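Local coordinates for protein Exo-1,5-alpha-L-arabinofuranobiosidase (Gibberella zeae, PDB 5M1Z) that probably hydrolyses alpha-L-arabinofuranosidic bonds, releasing 1,5-linked arabinobiose units from the ends of arabinan chains, at residues A273-V278 against T321-S326; V154-L159 against P210-V215. All coordinates share one frame; numbering follows the deposited sequence.

Contact 1 of 2, residues A273-V278 against T321-S326; sequences AGSPYV and TAYTRS. With 6LW ((Z)-L-Arabinonhydroximo-1,4-lactone), chain B; EDO (1,2-ethanediol), chain L.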
# COMPACT_ATOMS: atom_id res chain seq x y z
N ALA A 273 12.00 -6.78 6.48
CA ALA A 273 11.95 -5.43 7.02
C ALA A 273 11.55 -4.43 5.92
O ALA A 273 11.88 -4.60 4.72
CB ALA A 273 13.28 -5.01 7.64
N GLY A 274 10.80 -3.42 6.36
CA GLY A 274 10.43 -2.27 5.53
C GLY A 274 9.20 -2.41 4.69
O GLY A 274 8.97 -3.44 4.05
N SER A 275 8.42 -1.34 4.63
CA SER A 275 7.41 -1.13 3.60
C SER A 275 6.70 -2.40 3.05
O SER A 275 6.74 -2.70 1.86
CB SER A 275 7.99 -0.26 2.47
OG SER A 275 9.01 -0.91 1.77
N PRO A 276 5.98 -3.10 3.93
CA PRO A 276 5.33 -4.34 3.57
C PRO A 276 3.99 -4.16 2.90
O PRO A 276 3.39 -3.11 2.97
CB PRO A 276 5.20 -5.04 4.91
CG PRO A 276 4.98 -3.91 5.86
CD PRO A 276 5.85 -2.82 5.37
N TYR A 277 3.55 -5.21 2.22
CA TYR A 277 2.31 -5.24 1.53
C TYR A 277 1.78 -6.69 1.69
O TYR A 277 2.56 -7.65 1.57
CB TYR A 277 2.46 -4.89 0.04
CG TYR A 277 1.17 -4.44 -0.56
CD1 TYR A 277 0.21 -5.36 -0.95
CD2 TYR A 277 0.87 -3.07 -0.68
CE1 TYR A 277 -1.01 -4.95 -1.43
CE2 TYR A 277 -0.34 -2.65 -1.20
CZ TYR A 277 -1.28 -3.60 -1.56
OH TYR A 277 -2.53 -3.24 -2.00
N VAL A 278 0.52 -6.82 2.07
CA VAL A 278 -0.11 -8.14 2.27
C VAL A 278 -1.34 -8.31 1.40
O VAL A 278 -2.10 -7.36 1.19
CB VAL A 278 -0.54 -8.38 3.71
CG1 VAL A 278 -1.66 -7.42 4.17
CG2 VAL A 278 -1.00 -9.80 3.91
N THR A 321 13.61 -6.30 -5.86
CA THR A 321 13.32 -5.54 -4.63
C THR A 321 12.91 -4.11 -4.97
O THR A 321 13.49 -3.51 -5.89
CB THR A 321 14.56 -5.55 -3.72
OG1 THR A 321 14.87 -6.92 -3.42
CG2 THR A 321 14.34 -4.78 -2.37
N ALA A 322 11.86 -3.62 -4.29
CA ALA A 322 11.41 -2.27 -4.41
C ALA A 322 10.74 -1.75 -3.12
O ALA A 322 10.10 -2.50 -2.37
CB ALA A 322 10.45 -2.14 -5.56
N TYR A 323 10.86 -0.44 -2.92
CA TYR A 323 10.16 0.24 -1.81
C TYR A 323 8.67 0.03 -2.00
O TYR A 323 8.13 0.22 -3.10
CB TYR A 323 10.53 1.69 -1.80
CG TYR A 323 9.92 2.46 -0.67
CD1 TYR A 323 10.32 2.25 0.60
CD2 TYR A 323 8.91 3.40 -0.92
CE1 TYR A 323 9.74 2.95 1.67
CE2 TYR A 323 8.34 4.13 0.12
CZ TYR A 323 8.79 3.90 1.42
OH TYR A 323 8.28 4.60 2.44
N THR A 324 8.02 -0.47 -0.95
CA THR A 324 6.56 -0.78 -0.92
C THR A 324 6.07 -1.52 -2.18
O THR A 324 5.03 -1.26 -2.78
CB THR A 324 5.73 0.47 -0.55
OG1 THR A 324 4.40 0.09 -0.17
CG2 THR A 324 5.65 1.49 -1.66
N ARG A 325 6.86 -2.49 -2.56
CA ARG A 325 6.51 -3.37 -3.63
C ARG A 325 5.15 -3.99 -3.31
O ARG A 325 4.89 -4.40 -2.18
CB ARG A 325 7.60 -4.44 -3.76
CG ARG A 325 7.50 -5.20 -5.06
CD ARG A 325 8.57 -6.29 -5.23
NE ARG A 325 8.42 -7.33 -4.21
CZ ARG A 325 9.09 -8.48 -4.17
NH1 ARG A 325 9.96 -8.78 -5.12
NH2 ARG A 325 8.91 -9.30 -3.14
N SER A 326 4.26 -4.01 -4.27
CA SER A 326 2.89 -4.34 -4.00
C SER A 326 2.49 -5.65 -4.67
O SER A 326 3.22 -6.21 -5.51
CB SER A 326 1.97 -3.21 -4.49
OG SER A 326 2.19 -2.98 -5.87
C3 6LW B . 6.63 7.36 6.90
C2 6LW B . 6.77 5.88 7.25
C1 6LW B . 7.47 5.36 6.01
O3 6LW B . 6.94 8.13 8.06
O4 6LW B . 7.58 6.34 4.98
O1 6LW B . 9.46 4.09 5.76
C4 6LW B . 7.62 7.55 5.74
N1 6LW B . 8.06 4.16 5.88
O2 6LW B . 5.48 5.35 7.57
C5 6LW B . 7.35 8.64 4.73
O5 6LW B . 8.50 8.67 3.85
C1 EDO L . 17.67 -9.15 -3.77
O1 EDO L . 17.78 -7.74 -4.01
C2 EDO L . 17.22 -9.16 -2.32
O2 EDO L . 16.47 -10.33 -1.94
O HOH W 1 6.69 -4.73 -0.02
O HOH W 2 4.14 -0.47 2.41
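Ser275 and Thr324 meet where two neighbouring inner strands of the propeller are about to begin. The backbone N-H of Thr324 points into the hydroxyl of Ser275, N to OG 2.9 Å, in a fairly straight bond with an angle of 161° at the hydrogen. A chi1 of 66° sets OG between its own backbone N and carbonyl carbon, which turns it to this N-H. Thr324 donates a second time, its CA lying 3.4 Å from Ser275 O in a CA-H...O contact. Beside this pair, the CE1 side of the Tyr323 ring rests against the CB of Ser275, while its OH extends to the bound arabinonhydroximolactone, 3.2 Å from O4.

Farther along, Tyr277 lays one ring face against Ser326: the CB of Ser326 sits 4.1 Å from the ring centroid, 15° off the normal, a CH-pi contact displaced toward the rim. The CB of Tyr277 meets Arg325 O at 3.3 Å. Two waters bridge the segments: one donates to both carbonyls, Ser275 O and Arg325 O; the other donates to Pro276 O and lies 2.7 Å from the hydroxyl OG1 of Thr324.

The second shell fixes these groups. Arg32 bonds to Thr324 OG1, and the carbonyls of Ala31 and Met340 both lie within bonding distance of Ser326 OG, whose one proton they must share. Arg325 turns its guanidinium toward Ser293 and the carbonyl of Ser298, and Glu228 accepts the N-H of Ser275.

Ser275 OG and O, Pro276 O, Arg325 O and Thr324 OG1 all find partners in this buried junction. The two blades are joined through side chains and waters, with no direct backbone-to-backbone hydrogen bond between these segments, and Tyr323 stands beside the sugar.

Contact 2 of 2, residues V154-L159 against P210-V215; sequences VWEPFL and PGMPTV. With 6LW ((Z)-L-Arabinonhydroximo-1,4-lactone), chain B.
Phe158 sets one ring face on the backbone of the 210-215 strand, with Thr214 CA directly over its centre, 4.0 Å from the centroid and 7° off the normal. Val215 N lies over that face too, 3.5 Å from CE1. The ring gets there because CG stands trans to the backbone N (chi1 -175°). The Thr214 side chain crosses it at about a right angle, its CG2 near CD2, while OG1 probably accepts the N-H of Val278. Trp155 uses a ring face on the ligand: C5 of the arabinonhydroximolactone sits 3.5 Å above the indole plane, toward the rim, and O3 lies over the same ring system.

Between these aromatics, Glu156 reaches down to the sugar. Its OE1 accepts a hydrogen bond from ligand O2 at 2.6 Å and is also hydrogen-bonded to Ser171 OG. The Met212 side chain crosses that of Glu156 at a slant, its CG 3.5 Å from Glu156 OE1 and its CE near OE2. A water lies within bonding distance of both Glu156 O and Pro213 O, two acceptors that cannot bond each other.

The two segments run nearly parallel, 12° apart, with axes 6.8 Å from each other at closest approach. Each is the innermost strand of its own four-stranded antiparallel sheet, the layout of adjacent blades in a six-bladed beta-propeller, whose central funnel here holds the sugar site.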
# COMPACT_ATOMS: atom_id res chain seq x y z
N VAL A 154 0.86 13.24 7.97
CA VAL A 154 0.09 12.02 7.81
C VAL A 154 0.53 11.39 6.49
O VAL A 154 0.98 12.13 5.56
CB VAL A 154 -1.42 12.29 7.88
CG1 VAL A 154 -1.77 12.89 9.23
CG2 VAL A 154 -1.87 13.22 6.78
N TRP A 155 0.46 10.06 6.42
CA TRP A 155 0.93 9.34 5.26
C TRP A 155 0.23 8.06 5.00
O TRP A 155 -0.35 7.46 5.90
CB TRP A 155 2.36 8.89 5.44
CG TRP A 155 3.35 9.65 6.25
CD1 TRP A 155 3.58 9.52 7.62
CD2 TRP A 155 4.38 10.50 5.77
NE1 TRP A 155 4.64 10.30 7.99
CE2 TRP A 155 5.15 10.90 6.88
CE3 TRP A 155 4.66 11.05 4.52
CZ2 TRP A 155 6.24 11.77 6.76
CZ3 TRP A 155 5.75 11.93 4.41
CH2 TRP A 155 6.52 12.27 5.51
N GLU A 156 0.36 7.57 3.78
CA GLU A 156 0.18 6.13 3.46
C GLU A 156 -1.22 5.59 3.69
O GLU A 156 -1.41 4.63 4.43
CB GLU A 156 1.24 5.28 4.20
CG GLU A 156 2.66 5.64 3.74
CD GLU A 156 3.72 5.65 4.84
OE1 GLU A 156 3.44 5.39 6.04
OE2 GLU A 156 4.89 5.94 4.45
N PRO A 157 -2.20 6.14 2.97
CA PRO A 157 -3.56 5.60 3.09
C PRO A 157 -3.73 4.19 2.54
O PRO A 157 -3.11 3.81 1.50
CB PRO A 157 -4.42 6.61 2.30
CG PRO A 157 -3.44 7.17 1.31
CD PRO A 157 -2.12 7.26 2.04
N PHE A 158 -4.54 3.41 3.26
CA PHE A 158 -4.99 2.12 2.76
C PHE A 158 -6.49 1.97 3.05
O PHE A 158 -6.93 2.25 4.15
CB PHE A 158 -4.15 1.00 3.36
CG PHE A 158 -4.48 -0.35 2.81
CD1 PHE A 158 -5.47 -1.13 3.42
CD2 PHE A 158 -3.79 -0.87 1.74
CE1 PHE A 158 -5.81 -2.36 2.93
CE2 PHE A 158 -4.14 -2.14 1.24
CZ PHE A 158 -5.16 -2.87 1.82
N LEU A 159 -7.25 1.55 2.04
CA LEU A 159 -8.72 1.52 2.05
C LEU A 159 -9.21 0.08 2.09
O LEU A 159 -8.69 -0.79 1.37
CB LEU A 159 -9.28 2.15 0.79
CG LEU A 159 -9.16 3.66 0.69
CD1 LEU A 159 -9.47 4.17 -0.72
CD2 LEU A 159 -10.12 4.27 1.70
N PRO A 210 5.88 2.73 13.98
CA PRO A 210 5.08 1.84 13.17
C PRO A 210 4.55 2.61 11.99
O PRO A 210 4.15 3.76 12.15
CB PRO A 210 3.96 1.41 14.13
CG PRO A 210 3.81 2.52 15.06
CD PRO A 210 5.18 3.09 15.22
N GLY A 211 4.50 1.98 10.83
CA GLY A 211 4.19 2.67 9.60
C GLY A 211 3.67 1.73 8.55
O GLY A 211 3.81 0.53 8.67
N MET A 212 3.06 2.31 7.52
CA MET A 212 2.80 1.63 6.23
C MET A 212 1.81 0.47 6.37
O MET A 212 2.12 -0.68 6.07
CB MET A 212 4.13 1.21 5.55
CG MET A 212 5.15 2.36 5.67
SD MET A 212 6.50 2.32 4.53
CE MET A 212 5.69 2.65 2.94
N PRO A 213 0.60 0.79 6.80
CA PRO A 213 -0.38 -0.27 7.05
C PRO A 213 -1.02 -0.85 5.81
O PRO A 213 -1.42 -0.10 4.91
CB PRO A 213 -1.44 0.44 7.90
CG PRO A 213 -1.37 1.88 7.44
CD PRO A 213 0.07 2.13 7.05
N THR A 214 -1.11 -2.17 5.78
CA THR A 214 -1.94 -2.87 4.83
C THR A 214 -2.70 -3.95 5.52
O THR A 214 -2.32 -4.42 6.58
CB THR A 214 -1.20 -3.40 3.56
OG1 THR A 214 -0.28 -4.44 3.89
CG2 THR A 214 -0.45 -2.30 2.82
N VAL A 215 -3.81 -4.35 4.93
CA VAL A 215 -4.76 -5.24 5.59
C VAL A 215 -5.33 -6.25 4.60
O VAL A 215 -5.64 -5.92 3.43
CB VAL A 215 -5.96 -4.49 6.28
CG1 VAL A 215 -6.75 -5.46 7.17
CG2 VAL A 215 -5.50 -3.32 7.14
C3 6LW B . 6.63 7.36 6.90
C2 6LW B . 6.77 5.88 7.25
C1 6LW B . 7.47 5.36 6.01
O3 6LW B . 6.94 8.13 8.06
O4 6LW B . 7.58 6.34 4.98
O1 6LW B . 9.46 4.09 5.76
C4 6LW B . 7.62 7.55 5.74
N1 6LW B . 8.06 4.16 5.88
O2 6LW B . 5.48 5.35 7.57
C5 6LW B . 7.35 8.64 4.73
O5 6LW B . 8.50 8.67 3.85
O HOH W 3 -0.49 1.97 3.64

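Overall arrangement
Both contacts are buried near the middle of the chain and join inner edges of neighbouring propeller blades. They share a plan: a residue with positive phi faces another across the junction (Ser275 and Thr324, Glu156 and Met212), a water sits between carbonyls, and an aromatic two places on packs over the next strand. Contact 1 adds a direct hydrogen bond to a serine hydroxyl and a second water bridge; contact 2 has no clear direct hydrogen bond between its segments and gives its carboxylate to the ligand. Segments 210-215 and 273-278 also touch, Ser275 CB on Met212 SD, and Tyr323 packs on Met212, making the contacts adjoining walls of one pocket.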